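Local structure of 3-oxoacyl-[acyl-carrier-protein] synthase 3 (Micrococcus luteus NCTC 2665, 4EWP) at residues L153-P159 with M231-L236; Y128-D134 with I185-G191; M251-R256 with F285-L289; R15-V19 with V346-P350. The protein probably catalyses the condensation that initiates fatty acid synthesis, extending acetyl-CoA by two carbons taken from malonyl-ACP. One frame throughout, in Å; residues are numbered along the deposited sequence.

Start at the N terminus: strand 13-22 enters contact 4 with the chain's last five residues, so this contact joins the two sheets, closes nearly the whole chain, and has contacts 1, 2 and 3 nested inside its loop. Contact 2 comes next, seating helix 125-138 on the loop leading into strand 189-192 and that strand's first residues. Between its segments the chain passes 153-159, so contact 1, which joins the loop after strand 144-152 to the loop before strand 236-238, crosses contact 2. Contact 3 then closes a short loop between two helices of the second half. Contacts 2 and 4 touch through Ser186 and Ile185, contacts 2 and 3 through Val189 and Val254; contact 1 lies apart.

Contact 1 (L153-P159 with M231-L236); sequences LSDVVDP and MLWPTL
Val156, Leu236 and Leu153 form the apolar centre. Leu236 CD2 lies 4.2 Å from Leu153 CD2 and 4.4 Å from Val156 CG2, and Val156 CG1 4.4 Å from Trp233 CZ2. Residues 153-155 make one 3-10 turn, with Val156 N hydrogen-bonded to Leu153 O at 2.9 Å; Val156 (phi/psi -122/28) leads out of it, and 157-158 are extended. Residues 231-236 are irregular until a strand begins at Leu236. The CA atoms come closest at Val156 and Thr235 (4.6 Å). Two hydrogen bonds fix this register: Leu236 N to Val156 O, 2.8 Å, and Trp233 (chi1 t) NE1 to Asp155 O, 2.9 Å. Met231 SD sits 3.4 Å from Asp158 CG. One water links Asp158 N to Leu236 O; another joins Asp158 OD2 to Met231 N, while OD1 hydrogen-bonds Thr160 OG1. Glu214 of the second subunit accepts from Trp233 N. These paired loops of a thiolase-fold dimer border the predicted active site, the Leu153 side chain about 5 Å from that of Asn306.

Contact 2 (Y128-D134 with I185-G191); sequences YGVAQAD and ISPSVWG
Trp190 buries the most surface here, followed by Tyr128 and Ile185. Residues 128-134 are regular helix; 185-188 run extended into strand 189-191, whose short axis approaches the helix axis to 9.7 Å at a signed crossing angle of -118°. CA pairs set the register: Tyr128 with Trp190 (7.4 Å), Ala131 with Ser188 (5.8 Å) and Asp134 with Ile185 (7.3 Å). With chi1 p, Trp190 directs its six-membered ring at the helix. Ala131 CB lies over that ring's face in a CH-pi contact, 3.6 Å from its centroid and 5° off the normal, and the indole edge meets the face of Tyr128 in a T-shaped stack, centroids 4.8 Å apart and planes at 69°. Tyr128 OH donates to Gly191 O at 2.8 Å and also hydrogen-bonds Ala116 N of the second subunit, whose Pro115 packs on both aromatic rings. At the other end Ile185 CG2 packs 4.2 Å from Val130 CG1. Two waters on Asp134 OD2 reach Ile185 O and Ser186 O; Asp134 also binds Ser14 and Arg138. The helix belongs to the central layer of the thiolase fold, between strands 144-152 and 170-180 of one sheet and strand 341-348 of the other, beside which strand 189-192 forms an edge.

Contact 3 (M251-R256 with F285-L289); sequences MAKVAR and FAKQL
This is helix-on-helix packing on the outer side of the sheet of strands 330-337 and 341-348: helix 240-262 lies against the C-terminal end of helix 279-288. No hydrogen bond crosses; Ala252 and Ala255 receive larger side chains from the other helix. Ala252 and Phe285 have the closest CA atoms, 6.4 Å apart. Phe285, chi1 t, reaches in between Met251, Ala252 and Ala255: its CZ is 3.7 Å from Met251 CB, and its CE2 is 3.7 Å from Ala252 CA and 4.0 Å from Ala255 CB. One turn on, Leu289 sets CD2 3.9 Å from Ala255 CB and 4.0 Å from Arg256 CG. Gln288 CG covers Ala252 CB at 3.6 Å, and at the exposed edge of the contact Arg256 NH1 lies 3.6 Å from Gln288 O. Leu332 of strand 330-337 touches Ala255 and Leu289, and Phe272 meets Phe285 edge-to-face. The Phe285 side chain is about 7 Å from that of His275, predicted to be catalytic. Such paired helices form an outer layer of the five-layered alpha-beta-alpha-beta-alpha thiolase fold.

Contact 4 (R15-V19 with V346-P350); sequences RIVAV and VVRLP
Both segments are largely extended, apart from a kink at Val17, yet they belong to different sheets and share no direct hydrogen bond. In 15-19 the kinked Val17 (phi/psi -101/-1) is followed by a stretched Ala18 (-175/159); both residues make backbone hydrogen bonds to Ile176 of strand 170-180, consistent with a classic beta bulge on that side. Residues 346-348 finish strand 341-348, and Leu349 and Pro350 carry the chain on to its C terminus. The register point is Val17 CA to Pro350 CA, 5.0 Å. Two waters bridge the gap at one point: one accepts from Ile16 N (2.9 Å) and donates to Arg348 O (2.7 Å), the other donates to both Ile16 O and Arg348 O, at 2.8 Å each. Among side chains, Ile16 (chi1 m, chi2 t) points across, its CD1 3.9 Å from Val347 CG1 and its CG2 4.0 Å from Pro350 CG. The proline, with the largest covered area of the contact, lies against the bulged backbone, CB 3.6 Å from both Ile16 O and Ala18 N, and its CG meets Val19 CG1 at 4.2 Å. Helix 311-322 closes this patch through Leu320, which touches Val19 and Pro350. Away from the annotated sites, this contact joins the first strand of one half of the duplicated thiolase fold to the last strand of the other.

Contact 1 (L153-P159 with M231-L236)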
loop_
_atom_site.group_PDB
_atom_site.type_symbol
_atom_site.label_atom_id
_atom_site.label_comp_id
_atom_site.label_asym_id
_atom_site.label_seq_id
_atom_site.Cartn_x
_atom_site.Cartn_y
_atom_site.Cartn_z
ATOM N N LEU A 153 -2.499 13.563 9.490
ATOM C CA LEU A 153 -1.104 13.808 9.835
ATOM C C LEU A 153 -0.948 14.330 11.255
ATOM O O LEU A 153 0.113 14.183 11.859
ATOM C CB LEU A 153 -0.498 14.825 8.866
ATOM C CG LEU A 153 -0.344 14.411 7.404
ATOM C CD1 LEU A 153 0.021 15.604 6.564
ATOM C CD2 LEU A 153 0.728 13.332 7.278
ATOM N N SER A 154 -1.991 14.959 11.788
ATOM C CA SER A 154 -1.887 15.515 13.128
ATOM C C SER A 154 -1.650 14.401 14.153
ATOM O O SER A 154 -1.199 14.656 15.267
ATOM C CB SER A 154 -3.117 16.363 13.479
ATOM O OG SER A 154 -4.311 15.622 13.306
ATOM N N ASP A 155 -1.931 13.158 13.774
ATOM C CA ASP A 155 -1.659 12.039 14.681
ATOM C C ASP A 155 -0.175 11.725 14.823
ATOM O O ASP A 155 0.219 11.072 15.790
ATOM C CB ASP A 155 -2.389 10.769 14.248
ATOM C CG ASP A 155 -3.827 10.773 14.662
ATOM O OD1 ASP A 155 -4.147 11.426 15.685
ATOM O OD2 ASP A 155 -4.631 10.131 13.957
ATOM N N VAL A 156 0.631 12.177 13.857
ATOM C CA VAL A 156 2.067 11.913 13.876
ATOM C C VAL A 156 2.977 13.165 13.861
ATOM O O VAL A 156 4.115 13.103 13.395
ATOM C CB VAL A 156 2.479 10.975 12.728
ATOM C CG1 VAL A 156 2.020 9.558 13.009
ATOM C CG2 VAL A 156 1.907 11.470 11.400
ATOM N N VAL A 157 2.496 14.288 14.377
ATOM C CA VAL A 157 3.370 15.446 14.528
ATOM C C VAL A 157 3.839 15.598 15.972
ATOM O O VAL A 157 3.133 15.228 16.907
ATOM C CB VAL A 157 2.711 16.760 14.046
ATOM C CG1 VAL A 157 2.518 16.737 12.540
ATOM C CG2 VAL A 157 1.396 17.006 14.758
ATOM N N ASP A 158 5.047 16.114 16.146
ATOM C CA ASP A 158 5.544 16.475 17.466
ATOM C C ASP A 158 5.383 17.985 17.563
ATOM O O ASP A 158 5.960 18.725 16.767
ATOM C CB ASP A 158 7.019 16.084 17.600
ATOM C CG ASP A 158 7.604 16.387 18.987
ATOM O OD1 ASP A 158 7.002 17.164 19.764
ATOM O OD2 ASP A 158 8.689 15.846 19.295
ATOM N N PRO A 159 4.585 18.450 18.534
ATOM C CA PRO A 159 4.286 19.878 18.718
ATOM C C PRO A 159 5.545 20.722 18.966
ATOM O O PRO A 159 5.516 21.942 18.757
ATOM C CB PRO A 159 3.391 19.898 19.962
ATOM C CG PRO A 159 2.881 18.511 20.111
ATOM C CD PRO A 159 3.918 17.598 19.532
ATOM N N MET A 231 9.385 12.509 22.746
ATOM C CA MET A 231 8.273 11.590 22.560
ATOM C C MET A 231 8.814 10.210 22.208
ATOM O O MET A 231 9.798 10.092 21.479
ATOM C CB MET A 231 7.344 12.080 21.445
ATOM C CG MET A 231 6.733 13.463 21.673
ATOM S SD MET A 231 5.598 14.002 20.358
ATOM C CE MET A 231 4.348 12.726 20.448
ATOM N N LEU A 232 8.180 9.167 22.730
ATOM C CA LEU A 232 8.468 7.810 22.279
ATOM C C LEU A 232 7.578 7.446 21.088
ATOM O O LEU A 232 7.992 6.709 20.194
ATOM C CB LEU A 232 8.284 6.802 23.417
ATOM C CG LEU A 232 9.503 6.495 24.304
ATOM C CD1 LEU A 232 10.602 7.540 24.154
ATOM C CD2 LEU A 232 9.092 6.356 25.763
ATOM N N TRP A 233 6.351 7.958 21.077
ATOM C CA TRP A 233 5.488 7.805 19.913
ATOM C C TRP A 233 6.224 8.392 18.707
ATOM O O TRP A 233 6.628 9.547 18.730
ATOM C CB TRP A 233 4.160 8.525 20.141
ATOM C CG TRP A 233 3.247 8.532 18.942
ATOM C CD1 TRP A 233 2.905 9.612 18.170
ATOM C CD2 TRP A 233 2.558 7.406 18.378
ATOM N NE1 TRP A 233 2.040 9.226 17.169
ATOM C CE2 TRP A 233 1.815 7.878 17.273
ATOM C CE3 TRP A 233 2.490 6.050 18.705
ATOM C CZ2 TRP A 233 1.018 7.039 16.496
ATOM C CZ3 TRP A 233 1.699 5.218 17.926
ATOM C CH2 TRP A 233 0.975 5.717 16.835
ATOM N N PRO A 234 6.439 7.586 17.660
ATOM C CA PRO A 234 7.193 8.092 16.509
ATOM C C PRO A 234 6.448 9.233 15.833
ATOM O O PRO A 234 5.223 9.176 15.679
ATOM C CB PRO A 234 7.244 6.887 15.558
ATOM C CG PRO A 234 6.985 5.703 16.410
ATOM C CD PRO A 234 6.047 6.177 17.492
ATOM N N THR A 235 7.187 10.261 15.430
ATOM C CA THR A 235 6.588 11.397 14.752
ATOM C C THR A 235 7.400 11.780 13.530
ATOM O O THR A 235 8.561 11.420 13.410
ATOM C CB THR A 235 6.469 12.611 15.676
ATOM O OG1 THR A 235 7.765 12.934 16.209
ATOM C CG2 THR A 235 5.515 12.312 16.808
ATOM N N LEU A 236 6.766 12.522 12.632
ATOM C CA LEU A 236 7.355 12.917 11.364
ATOM C C LEU A 236 8.437 13.987 11.551
ATOM O O LEU A 236 8.356 14.841 12.436
ATOM C CB LEU A 236 6.241 13.427 10.451
ATOM C CG LEU A 236 6.150 13.014 8.986
ATOM C CD1 LEU A 236 6.522 11.574 8.783
ATOM C CD2 LEU A 236 4.732 13.270 8.480
HETATM O O HOH W 1 6.294 16.626 13.798
HETATM O O HOH W 2 10.075 15.431 21.676
#

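Contact 2 (Y128-D134 with I185-G191)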
loop_
_atom_site.group_PDB
_atom_site.type_symbol
_atom_site.label_atom_id
_atom_site.label_comp_id
_atom_site.label_asym_id
_atom_site.label_seq_id
_atom_site.Cartn_x
_atom_site.Cartn_y
_atom_site.Cartn_z
ATOM N N TYR A 128 0.648 8.264 -7.332
ATOM C CA TYR A 128 0.901 6.821 -7.450
ATOM C C TYR A 128 -0.445 6.123 -7.640
ATOM O O TYR A 128 -0.571 5.216 -8.450
ATOM C CB TYR A 128 1.613 6.256 -6.196
ATOM C CG TYR A 128 3.125 6.154 -6.294
ATOM C CD1 TYR A 128 3.921 7.298 -6.456
ATOM C CD2 TYR A 128 3.766 4.917 -6.205
ATOM C CE1 TYR A 128 5.321 7.208 -6.545
ATOM C CE2 TYR A 128 5.160 4.811 -6.300
ATOM C CZ TYR A 128 5.932 5.952 -6.464
ATOM O OH TYR A 128 7.304 5.838 -6.552
ATOM N N GLY A 129 -1.453 6.564 -6.885
ATOM C CA GLY A 129 -2.794 6.016 -7.009
ATOM C C GLY A 129 -3.328 6.196 -8.420
ATOM O O GLY A 129 -3.927 5.294 -8.992
ATOM N N VAL A 130 -3.096 7.369 -9.000
ATOM C CA VAL A 130 -3.613 7.655 -10.331
ATOM C C VAL A 130 -2.891 6.798 -11.370
ATOM O O VAL A 130 -3.521 6.279 -12.280
ATOM C CB VAL A 130 -3.531 9.167 -10.659
ATOM C CG1 VAL A 130 -3.777 9.430 -12.147
ATOM C CG2 VAL A 130 -4.538 9.947 -9.787
ATOM N N ALA A 131 -1.578 6.625 -11.208
ATOM C CA ALA A 131 -0.807 5.778 -12.117
ATOM C C ALA A 131 -1.397 4.372 -12.095
ATOM O O ALA A 131 -1.609 3.747 -13.143
ATOM C CB ALA A 131 0.658 5.745 -11.707
ATOM N N GLN A 132 -1.687 3.885 -10.890
ATOM C CA GLN A 132 -2.226 2.540 -10.729
ATOM C C GLN A 132 -3.623 2.433 -11.342
ATOM O O GLN A 132 -3.894 1.549 -12.145
ATOM C CB GLN A 132 -2.244 2.155 -9.247
ATOM C CG GLN A 132 -0.869 1.886 -8.661
ATOM C CD GLN A 132 -0.904 1.813 -7.155
ATOM O OE1 GLN A 132 -1.685 1.057 -6.584
ATOM N NE2 GLN A 132 -0.068 2.601 -6.504
ATOM N N ALA A 133 -4.490 3.369 -10.971
ATOM C CA ALA A 133 -5.846 3.432 -11.502
ATOM C C ALA A 133 -5.834 3.459 -13.036
ATOM O O ALA A 133 -6.562 2.707 -13.690
ATOM C CB ALA A 133 -6.577 4.668 -10.942
ATOM N N ASP A 134 -4.998 4.327 -13.598
ATOM C CA ASP A 134 -4.855 4.435 -15.050
ATOM C C ASP A 134 -4.465 3.076 -15.646
ATOM O O ASP A 134 -5.036 2.625 -16.661
ATOM C CB ASP A 134 -3.812 5.515 -15.377
ATOM C CG ASP A 134 -3.521 5.626 -16.863
ATOM O OD1 ASP A 134 -4.465 5.821 -17.651
ATOM O OD2 ASP A 134 -2.344 5.522 -17.250
ATOM N N ILE A 185 -5.663 10.947 -19.348
ATOM C CA ILE A 185 -4.533 10.863 -18.414
ATOM C C ILE A 185 -3.256 10.512 -19.181
ATOM O O ILE A 185 -3.157 9.450 -19.804
ATOM C CB ILE A 185 -4.788 9.792 -17.330
ATOM C CG1 ILE A 185 -6.106 10.057 -16.598
ATOM C CG2 ILE A 185 -3.637 9.712 -16.341
ATOM C CD1 ILE A 185 -6.411 9.051 -15.500
ATOM N N SER A 186 -2.281 11.405 -19.146
ATOM C CA SER A 186 -1.035 11.201 -19.876
ATOM C C SER A 186 -0.155 10.172 -19.159
ATOM O O SER A 186 -0.382 9.879 -17.983
ATOM C CB SER A 186 -0.284 12.526 -20.020
ATOM O OG SER A 186 0.345 12.885 -18.800
ATOM N N PRO A 187 0.852 9.629 -19.865
ATOM C CA PRO A 187 1.678 8.551 -19.289
ATOM C C PRO A 187 2.362 9.005 -18.017
ATOM O O PRO A 187 2.996 10.067 -17.996
ATOM C CB PRO A 187 2.725 8.267 -20.379
ATOM C CG PRO A 187 2.097 8.787 -21.665
ATOM C CD PRO A 187 1.242 9.967 -21.248
ATOM N N SER A 188 2.239 8.211 -16.959
ATOM C CA SER A 188 2.804 8.619 -15.683
ATOM C C SER A 188 4.323 8.733 -15.731
ATOM O O SER A 188 5.003 7.927 -16.360
ATOM C CB SER A 188 2.380 7.666 -14.568
ATOM O OG SER A 188 1.026 7.893 -14.210
ATOM N N VAL A 189 4.839 9.760 -15.066
ATOM C CA VAL A 189 6.269 9.891 -14.803
ATOM C C VAL A 189 6.451 9.783 -13.283
ATOM O O VAL A 189 6.100 10.697 -12.528
ATOM C CB VAL A 189 6.825 11.235 -15.315
ATOM C CG1 VAL A 189 8.326 11.348 -14.989
ATOM C CG2 VAL A 189 6.581 11.356 -16.824
ATOM N N TRP A 190 6.937 8.637 -12.827
ATOM C CA TRP A 190 6.962 8.395 -11.403
ATOM C C TRP A 190 8.201 7.593 -11.049
ATOM O O TRP A 190 8.753 6.864 -11.888
ATOM C CB TRP A 190 5.650 7.746 -10.907
ATOM C CG TRP A 190 5.265 6.425 -11.576
ATOM C CD1 TRP A 190 5.580 6.020 -12.836
ATOM C CD2 TRP A 190 4.499 5.360 -10.995
ATOM N NE1 TRP A 190 5.069 4.762 -13.078
ATOM C CE2 TRP A 190 4.397 4.337 -11.963
ATOM C CE3 TRP A 190 3.891 5.173 -9.751
ATOM C CZ2 TRP A 190 3.702 3.144 -11.730
ATOM C CZ3 TRP A 190 3.210 3.982 -9.512
ATOM C CH2 TRP A 190 3.120 2.982 -10.497
ATOM N N GLY A 191 8.665 7.753 -9.817
ATOM C CA GLY A 191 9.920 7.129 -9.432
ATOM C C GLY A 191 10.210 7.227 -7.955
ATOM O O GLY A 191 9.372 7.672 -7.163
HETATM O O HOH W 3 -0.678 7.446 -16.261
HETATM O O HOH W 4 -1.519 7.082 -19.617
#

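Contact 3 (M251-R256 with F285-L289)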
loop_
_atom_site.group_PDB
_atom_site.type_symbol
_atom_site.label_atom_id
_atom_site.label_comp_id
_atom_site.label_asym_id
_atom_site.label_seq_id
_atom_site.Cartn_x
_atom_site.Cartn_y
_atom_site.Cartn_z
ATOM N N MET A 251 12.196 18.019 -9.043
ATOM C CA MET A 251 10.843 17.836 -9.520
ATOM C C MET A 251 10.542 18.671 -10.764
ATOM O O MET A 251 9.703 18.296 -11.571
ATOM C CB MET A 251 9.838 18.104 -8.405
ATOM C CG MET A 251 9.917 17.066 -7.274
ATOM S SD MET A 251 9.657 15.344 -7.794
ATOM C CE MET A 251 11.326 14.736 -8.043
ATOM N N ALA A 252 11.233 19.785 -10.946
ATOM C CA ALA A 252 10.991 20.567 -12.147
ATOM C C ALA A 252 11.361 19.738 -13.378
ATOM O O ALA A 252 10.722 19.843 -14.416
ATOM C CB ALA A 252 11.737 21.889 -12.116
ATOM N N LYS A 253 12.370 18.887 -13.253
ATOM C CA LYS A 253 12.775 18.031 -14.367
ATOM C C LYS A 253 11.713 16.965 -14.602
ATOM O O LYS A 253 11.402 16.628 -15.745
ATOM C CB LYS A 253 14.132 17.379 -14.093
ATOM C CG LYS A 253 15.209 18.376 -13.679
ATOM C CD LYS A 253 16.582 17.721 -13.555
ATOM C CE LYS A 253 17.619 18.716 -13.060
ATOM N NZ LYS A 253 18.988 18.143 -13.121
ATOM N N VAL A 254 11.157 16.441 -13.511
ATOM C CA VAL A 254 10.081 15.465 -13.605
ATOM C C VAL A 254 8.873 16.101 -14.318
ATOM O O VAL A 254 8.293 15.520 -15.242
ATOM C CB VAL A 254 9.672 14.937 -12.205
ATOM C CG1 VAL A 254 8.444 14.011 -12.293
ATOM C CG2 VAL A 254 10.850 14.224 -11.531
ATOM N N ALA A 255 8.509 17.305 -13.904
ATOM C CA ALA A 255 7.373 17.982 -14.526
ATOM C C ALA A 255 7.590 18.197 -16.029
ATOM O O ALA A 255 6.695 17.961 -16.843
ATOM C CB ALA A 255 7.092 19.303 -13.824
ATOM N N ARG A 256 8.778 18.648 -16.407
ATOM C CA ARG A 256 9.056 18.852 -17.826
ATOM C C ARG A 256 9.009 17.512 -18.552
ATOM O O ARG A 256 8.520 17.415 -19.679
ATOM C CB ARG A 256 10.393 19.573 -18.054
ATOM C CG ARG A 256 10.333 21.074 -17.702
ATOM C CD ARG A 256 11.636 21.827 -18.026
ATOM N NE ARG A 256 12.734 21.397 -17.160
ATOM C CZ ARG A 256 13.284 22.142 -16.203
ATOM N NH1 ARG A 256 12.859 23.390 -15.987
ATOM N NH2 ARG A 256 14.274 21.640 -15.471
ATOM N N PHE A 285 8.746 26.565 -8.051
ATOM C CA PHE A 285 8.356 25.535 -9.007
ATOM C C PHE A 285 7.650 26.147 -10.236
ATOM O O PHE A 285 8.063 25.945 -11.381
ATOM C CB PHE A 285 7.435 24.548 -8.282
ATOM C CG PHE A 285 7.449 23.163 -8.842
ATOM C CD1 PHE A 285 7.114 22.085 -8.035
ATOM C CD2 PHE A 285 7.771 22.934 -10.168
ATOM C CE1 PHE A 285 7.111 20.795 -8.536
ATOM C CE2 PHE A 285 7.769 21.646 -10.684
ATOM C CZ PHE A 285 7.439 20.574 -9.866
ATOM N N ALA A 286 6.596 26.914 -9.989
ATOM C CA ALA A 286 5.871 27.590 -11.060
ATOM C C ALA A 286 6.792 28.455 -11.911
ATOM O O ALA A 286 6.656 28.500 -13.131
ATOM C CB ALA A 286 4.723 28.434 -10.478
ATOM N N LYS A 287 7.730 29.151 -11.272
ATOM C CA LYS A 287 8.659 29.996 -12.014
ATOM C C LYS A 287 9.540 29.143 -12.925
ATOM O O LYS A 287 9.836 29.513 -14.063
ATOM C CB LYS A 287 9.526 30.805 -11.050
ATOM C CG LYS A 287 10.668 31.565 -11.720
ATOM C CD LYS A 287 11.462 32.398 -10.709
ATOM C CE LYS A 287 12.747 32.961 -11.332
ATOM N NZ LYS A 287 13.464 33.904 -10.420
ATOM N N GLN A 288 9.957 27.988 -12.424
ATOM C CA GLN A 288 10.905 27.159 -13.156
ATOM C C GLN A 288 10.251 26.572 -14.431
ATOM O O GLN A 288 10.902 26.388 -15.475
ATOM C CB GLN A 288 11.456 26.076 -12.223
ATOM C CG GLN A 288 12.679 25.343 -12.752
ATOM C CD GLN A 288 13.897 26.242 -12.919
ATOM O OE1 GLN A 288 13.981 27.320 -12.322
ATOM N NE2 GLN A 288 14.853 25.797 -13.737
ATOM N N LEU A 289 8.945 26.325 -14.351
ATOM C CA LEU A 289 8.192 25.784 -15.480
ATOM C C LEU A 289 7.833 26.810 -16.546
ATOM O O LEU A 289 7.209 26.466 -17.550
ATOM C CB LEU A 289 6.921 25.102 -14.997
ATOM C CG LEU A 289 7.166 23.843 -14.174
ATOM C CD1 LEU A 289 5.851 23.150 -13.846
ATOM C CD2 LEU A 289 8.092 22.919 -14.938
#

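Contact 4 (R15-V19 with V346-P350)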
loop_
_atom_site.group_PDB
_atom_site.type_symbol
_atom_site.label_atom_id
_atom_site.label_comp_id
_atom_site.label_asym_id
_atom_site.label_seq_id
_atom_site.Cartn_x
_atom_site.Cartn_y
_atom_site.Cartn_z
ATOM N N ARG A 15 -9.764 8.349 -17.894
ATOM C CA ARG A 15 -10.023 9.754 -17.590
ATOM C C ARG A 15 -10.565 9.919 -16.184
ATOM O O ARG A 15 -11.263 9.043 -15.669
ATOM C CB ARG A 15 -10.963 10.364 -18.643
ATOM C CG ARG A 15 -12.247 11.004 -18.137
ATOM C CD ARG A 15 -13.027 11.639 -19.308
ATOM N NE ARG A 15 -14.275 12.281 -18.881
ATOM C CZ ARG A 15 -15.496 11.771 -19.061
ATOM N NH1 ARG A 15 -15.648 10.600 -19.674
ATOM N NH2 ARG A 15 -16.570 12.434 -18.629
ATOM N N ILE A 16 -10.209 11.034 -15.558
ATOM C CA ILE A 16 -10.731 11.371 -14.240
ATOM C C ILE A 16 -12.112 11.960 -14.460
ATOM O O ILE A 16 -12.247 12.995 -15.116
ATOM C CB ILE A 16 -9.817 12.393 -13.522
ATOM C CG1 ILE A 16 -8.456 11.753 -13.203
ATOM C CG2 ILE A 16 -10.497 12.948 -12.263
ATOM C CD1 ILE A 16 -7.402 12.707 -12.659
ATOM N N VAL A 17 -13.147 11.303 -13.943
ATOM C CA VAL A 17 -14.508 11.763 -14.224
ATOM C C VAL A 17 -15.145 12.558 -13.088
ATOM O O VAL A 17 -16.287 13.018 -13.220
ATOM C CB VAL A 17 -15.437 10.608 -14.638
ATOM C CG1 VAL A 17 -14.951 10.009 -15.937
ATOM C CG2 VAL A 17 -15.511 9.543 -13.535
ATOM N N ALA A 18 -14.411 12.729 -11.986
ATOM C CA ALA A 18 -14.925 13.513 -10.864
ATOM C C ALA A 18 -13.892 13.667 -9.776
ATOM O O ALA A 18 -12.937 12.882 -9.692
ATOM C CB ALA A 18 -16.176 12.881 -10.298
ATOM N N VAL A 19 -14.081 14.689 -8.947
ATOM C CA VAL A 19 -13.232 14.888 -7.783
ATOM C C VAL A 19 -14.078 15.221 -6.555
ATOM O O VAL A 19 -15.091 15.916 -6.648
ATOM C CB VAL A 19 -12.147 15.966 -8.034
ATOM C CG1 VAL A 19 -12.773 17.276 -8.493
ATOM C CG2 VAL A 19 -11.282 16.158 -6.785
ATOM N N VAL A 346 -0.202 14.586 -16.730
ATOM C CA VAL A 346 -1.094 15.622 -17.226
ATOM C C VAL A 346 -2.494 15.013 -17.317
ATOM O O VAL A 346 -2.678 13.890 -17.818
ATOM C CB VAL A 346 -0.631 16.181 -18.572
ATOM C CG1 VAL A 346 -1.680 17.118 -19.145
ATOM C CG2 VAL A 346 0.726 16.905 -18.400
ATOM N N VAL A 347 -3.475 15.720 -16.778
ATOM C CA VAL A 347 -4.827 15.192 -16.761
ATOM C C VAL A 347 -5.820 16.204 -17.308
ATOM O O VAL A 347 -5.657 17.399 -17.125
ATOM C CB VAL A 347 -5.273 14.751 -15.349
ATOM C CG1 VAL A 347 -4.345 13.655 -14.801
ATOM C CG2 VAL A 347 -5.353 15.944 -14.401
ATOM N N ARG A 348 -6.836 15.701 -18.004
ATOM C CA ARG A 348 -7.976 16.506 -18.417
ATOM C C ARG A 348 -8.917 16.654 -17.222
ATOM O O ARG A 348 -9.459 15.666 -16.729
ATOM C CB ARG A 348 -8.686 15.807 -19.566
ATOM C CG ARG A 348 -9.758 16.636 -20.237
ATOM C CD ARG A 348 -9.713 16.445 -21.737
ATOM N NE ARG A 348 -9.097 17.603 -22.376
ATOM C CZ ARG A 348 -8.143 17.536 -23.300
ATOM N NH1 ARG A 348 -7.687 16.354 -23.706
ATOM N NH2 ARG A 348 -7.646 18.655 -23.817
ATOM N N LEU A 349 -9.118 17.880 -16.745
ATOM C CA LEU A 349 -9.902 18.073 -15.529
ATOM C C LEU A 349 -11.360 17.707 -15.752
ATOM O O LEU A 349 -11.918 17.979 -16.817
ATOM C CB LEU A 349 -9.784 19.507 -15.034
ATOM C CG LEU A 349 -8.381 19.965 -14.631
ATOM C CD1 LEU A 349 -8.310 21.503 -14.581
ATOM C CD2 LEU A 349 -7.990 19.349 -13.312
ATOM N N PRO A 350 -11.986 17.081 -14.744
ATOM C CA PRO A 350 -13.389 16.628 -14.821
ATOM C C PRO A 350 -14.398 17.771 -14.947
ATOM O O PRO A 350 -14.098 18.856 -14.454
ATOM C CB PRO A 350 -13.599 15.882 -13.498
ATOM C CG PRO A 350 -12.497 16.390 -12.569
ATOM C CD PRO A 350 -11.338 16.722 -13.470
HETATM O O HOH W 5 -8.622 13.145 -16.737
HETATM O O HOH W 6 -11.982 14.623 -17.336
#